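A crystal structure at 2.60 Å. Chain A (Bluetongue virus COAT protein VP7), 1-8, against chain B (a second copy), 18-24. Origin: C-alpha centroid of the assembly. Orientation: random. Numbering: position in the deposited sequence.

Chain A (1-8) MDTIAARA
Chain B 18-24: LQEARIV

Asp A2 to Ala A8 are helical, and chain B passes them as an irregular strand-free segment; no hydrogen bond joins the two, and together they bury 228 Å². The helix is knit by i to i+4 bonds, Ala A5 N to Met A1 O at 3.3 Å, then Ala A6 N to Asp A2 O and Arg A7 N to Thr A3 O, both 2.9 Å. Thr A3 CA lies 6.9 Å from Gln B19 CA; the stretches cross obliquely, contacts advancing from Gln B19 at Thr A3 to Ile B23 at Arg A7.

Met A1 (chi1 t, chi2 p, chi3 p) points away. Asp A2 points toward chain B, chi1 -95°, but its carboxylate oxygens are hydrogen-bonded elsewhere in the structure. Thr A3, chi1 32°, is the hub: its CG2 packs 3.8 Å from Gln B19 CB and 4.1 Å from Ile B23 CG2, methyl against aliphatic carbon. Thr A3 OG1 stays 4.0 Å from Glu B20 OE1, too far to bond, and Glu B20 is poorly ordered.

Ile A4 and Ala A5 are out of reach. One turn beyond Thr A3, Arg A7 (m, t, t, chi4 121°) starts sideways but extends until NH2 lies 3.2 Å from Ile B23 CG2, at the guanidinium edge, near its plane. A methyl offers no acceptor, so this is close van der Waals approach; Arg A7 NE and NH1 bond elsewhere. Ile B23 adopts chi1 p, chi2 p, phi/psi -56/157.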

ATOM      1  N   MET A   1      18.458 -15.917  19.003  1.00 30.54           N
ATOM      2  CA  MET A   1      17.127 -15.185  19.171  1.00 43.40           C
ATOM      3  C   MET A   1      16.332 -14.905  17.839  1.00 39.67           C
ATOM      4  O   MET A   1      15.075 -14.935  17.785  1.00 30.15           O
ATOM      5  CB  MET A   1      17.332 -13.885  19.968  1.00 50.66           C
ATOM      6  CG  MET A   1      16.050 -13.331  20.641  1.00 61.07           C
ATOM      7  SD  MET A   1      15.121 -14.468  21.819  1.00 71.06           S
ATOM      8  CE  MET A   1      16.185 -14.454  23.326  1.00 72.33           C
ATOM      9  N   ASP A   2      17.059 -14.578  16.777  1.00 33.77           N
ATOM     10  CA  ASP A   2      16.401 -14.398  15.514  1.00 28.21           C
ATOM     11  C   ASP A   2      16.009 -15.802  15.041  1.00 24.39           C
ATOM     12  O   ASP A   2      14.917 -16.018  14.506  1.00 20.27           O
ATOM     13  CB  ASP A   2      17.326 -13.695  14.539  1.00 36.32           C
ATOM     14  CG  ASP A   2      17.109 -12.159  14.507  1.00 40.85           C
ATOM     15  OD1 ASP A   2      16.204 -11.622  15.203  1.00 38.13           O
ATOM     16  OD2 ASP A   2      17.852 -11.491  13.753  1.00 43.13           O
ATOM     17  N   THR A   3      16.877 -16.773  15.331  1.00 24.79           N
ATOM     18  CA  THR A   3      16.649 -18.188  14.997  1.00 21.59           C
ATOM     19  C   THR A   3      15.445 -18.717  15.758  1.00 15.56           C
ATOM     20  O   THR A   3      14.647 -19.494  15.224  1.00 16.79           O
ATOM     21  CB  THR A   3      17.864 -19.025  15.349  1.00 26.05           C
ATOM     22  OG1 THR A   3      18.493 -18.432  16.487  1.00 39.76           O
ATOM     23  CG2 THR A   3      18.857 -19.031  14.196  1.00 26.56           C
ATOM     24  N   ILE A   4      15.310 -18.302  17.010  1.00  9.48           N
ATOM     25  CA  ILE A   4      14.155 -18.707  17.797  1.00  8.88           C
ATOM     26  C   ILE A   4      12.875 -18.268  17.077  1.00 10.38           C
ATOM     27  O   ILE A   4      11.955 -19.072  16.873  1.00 11.28           O
ATOM     28  CB  ILE A   4      14.219 -18.077  19.194  1.00 10.30           C
ATOM     29  CG1 ILE A   4      15.502 -18.558  19.862  1.00 14.06           C
ATOM     30  CG2 ILE A   4      12.960 -18.384  20.022  1.00  5.07           C
ATOM     31  CD1 ILE A   4      15.440 -18.487  21.322  1.00 18.54           C
ATOM     32  N   ALA A   5      12.840 -17.018  16.627  1.00 12.90           N
ATOM     33  CA  ALA A   5      11.645 -16.529  15.951  1.00 11.87           C
ATOM     34  C   ALA A   5      11.418 -17.263  14.632  1.00 13.37           C
ATOM     35  O   ALA A   5      10.276 -17.660  14.328  1.00 17.41           O
ATOM     36  CB  ALA A   5      11.726 -15.046  15.744  1.00 13.23           C
ATOM     37  N   ALA A   6      12.497 -17.470  13.872  1.00  9.65           N
ATOM     38  CA  ALA A   6      12.447 -18.199  12.595  1.00  5.33           C
ATOM     39  C   ALA A   6      11.859 -19.629  12.803  1.00 11.03           C
ATOM     40  O   ALA A   6      11.022 -20.111  11.998  1.00  9.56           O
ATOM     41  CB  ALA A   6      13.834 -18.244  11.975  1.00  3.08           C
ATOM     42  N   ARG A   7      12.219 -20.269  13.924  1.00  7.60           N
ATOM     43  CA  ARG A   7      11.666 -21.590  14.241  1.00  8.15           C
ATOM     44  C   ARG A   7      10.191 -21.567  14.581  1.00  7.84           C
ATOM     45  O   ARG A   7       9.413 -22.384  14.039  1.00  9.68           O
ATOM     46  CB  ARG A   7      12.442 -22.279  15.346  1.00  7.73           C
ATOM     47  CG  ARG A   7      13.809 -22.665  14.865  1.00  9.27           C
ATOM     48  CD  ARG A   7      14.614 -23.299  15.960  1.00  7.57           C
ATOM     49  NE  ARG A   7      15.973 -23.548  15.488  1.00 11.46           N
ATOM     50  CZ  ARG A   7      17.059 -23.042  16.062  1.00 16.88           C
ATOM     51  NH1 ARG A   7      16.937 -22.273  17.126  1.00 18.25           N
ATOM     52  NH2 ARG A   7      18.260 -23.269  15.550  1.00 18.85           N
ATOM     53  N   ALA A   8       9.789 -20.647  15.454  1.00  8.51           N
ATOM     54  CA  ALA A   8       8.366 -20.552  15.835  1.00  5.67           C
ATOM     55  C   ALA A   8       7.502 -20.334  14.591  1.00 10.87           C
ATOM     56  O   ALA A   8       6.485 -21.014  14.378  1.00 16.28           O
ATOM     57  CB  ALA A   8       8.172 -19.460  16.800  1.00  2.16           C
TER
ATOM     58  N   LEU B  18      21.838 -18.670   6.828  1.00 16.99           N
ATOM     59  CA  LEU B  18      23.001 -18.902   7.678  1.00 12.34           C
ATOM     60  C   LEU B  18      23.104 -17.961   8.869  1.00 20.19           C
ATOM     61  O   LEU B  18      24.153 -17.340   9.097  1.00 21.68           O
ATOM     62  CB  LEU B  18      24.264 -18.816   6.822  1.00 10.24           C
ATOM     63  CG  LEU B  18      24.582 -20.045   5.941  1.00 10.81           C
ATOM     64  CD1 LEU B  18      23.492 -21.039   5.953  1.00 11.21           C
ATOM     65  CD2 LEU B  18      24.844 -19.648   4.528  1.00 17.91           C
ATOM     66  N   GLN B  19      22.046 -17.924   9.677  1.00 25.18           N
ATOM     67  CA  GLN B  19      21.988 -17.036  10.823  1.00 36.86           C
ATOM     68  C   GLN B  19      23.047 -17.374  11.857  1.00 43.10           C
ATOM     69  O   GLN B  19      23.725 -16.511  12.379  1.00 48.00           O
ATOM     70  CB  GLN B  19      20.560 -17.023  11.440  1.00 40.48           C
ATOM     71  CG  GLN B  19      19.782 -15.659  11.379  1.00 43.03           C
ATOM     72  CD  GLN B  19      18.698 -15.572  10.257  1.00 50.30           C
ATOM     73  OE1 GLN B  19      18.989 -15.548   9.062  1.00 49.62           O
ATOM     74  NE2 GLN B  19      17.453 -15.469  10.665  1.00 56.52           N
ATOM     75  N   GLU B  20      23.299 -18.643  12.070  1.00 60.77           N
ATOM     76  CA  GLU B  20      24.267 -18.974  13.092  1.00 74.29           C
ATOM     77  C   GLU B  20      25.180 -20.138  12.681  1.00 81.80           C
ATOM     78  O   GLU B  20      25.063 -20.693  11.572  1.00 79.52           O
ATOM     79  CB  GLU B  20      23.491 -19.180  14.397  1.00 75.63           C
ATOM     80  CG  GLU B  20      24.175 -19.809  15.543  1.00 82.22           C
ATOM     81  CD  GLU B  20      23.191 -20.680  16.281  1.00 91.58           C
ATOM     82  OE1 GLU B  20      22.131 -20.122  16.674  1.00 91.13           O
ATOM     83  OE2 GLU B  20      23.439 -21.917  16.403  1.00 94.38           O
ATOM     84  N   ALA B  21      26.142 -20.436  13.551  1.00 89.73           N
ATOM     85  CA  ALA B  21      27.135 -21.472  13.307  1.00 91.38           C
ATOM     86  C   ALA B  21      26.673 -22.935  13.351  1.00 92.70           C
ATOM     87  O   ALA B  21      26.879 -23.680  12.380  1.00 93.14           O
ATOM     88  CB  ALA B  21      28.332 -21.255  14.246  1.00 88.01           C
ATOM     89  N   ARG B  22      26.024 -23.340  14.442  1.00 91.48           N
ATOM     90  CA  ARG B  22      25.616 -24.742  14.582  1.00 92.09           C
ATOM     91  C   ARG B  22      24.206 -25.198  14.169  1.00 83.04           C
ATOM     92  O   ARG B  22      23.903 -26.392  14.241  1.00 86.60           O
ATOM     93  CB  ARG B  22      25.975 -25.270  15.990  1.00100.00           C
ATOM     94  CG  ARG B  22      25.352 -24.526  17.194  1.00105.17           C
ATOM     95  CD  ARG B  22      25.706 -25.259  18.501  1.00111.47           C
ATOM     96  NE  ARG B  22      25.201 -26.642  18.491  1.00118.69           N
ATOM     97  CZ  ARG B  22      25.669 -27.650  19.231  1.00120.11           C
ATOM     98  NH1 ARG B  22      26.681 -27.460  20.072  1.00120.66           N
ATOM     99  NH2 ARG B  22      25.109 -28.860  19.133  1.00119.13           N
ATOM    100  N   ILE B  23      23.367 -24.273  13.715  1.00 66.08           N
ATOM    101  CA  ILE B  23      22.011 -24.602  13.288  1.00 49.19           C
ATOM    102  C   ILE B  23      21.951 -25.669  12.199  1.00 44.75           C
ATOM    103  O   ILE B  23      22.930 -25.906  11.511  1.00 49.62           O
ATOM    104  CB  ILE B  23      21.257 -23.320  12.841  1.00 46.31           C
ATOM    105  CG1 ILE B  23      22.091 -22.419  11.895  1.00 38.01           C
ATOM    106  CG2 ILE B  23      20.960 -22.507  14.085  1.00 54.92           C
ATOM    107  CD1 ILE B  23      22.158 -22.788  10.405  1.00 30.48           C
ATOM    108  N   VAL B  24      20.830 -26.360  12.058  1.00 41.26           N
ATOM    109  CA  VAL B  24      20.754 -27.358  11.007  1.00 42.22           C
ATOM    110  C   VAL B  24      19.911 -26.855   9.844  1.00 48.85           C
ATOM    111  O   VAL B  24      18.764 -26.372  10.005  1.00 47.48           O
ATOM    112  CB  VAL B  24      20.251 -28.743  11.495  1.00 39.80           C
ATOM    113  CG1 VAL B  24      20.863 -29.074  12.840  1.00 38.57           C
ATOM    114  CG2 VAL B  24      18.734 -28.818  11.503  1.00 36.70           C
TER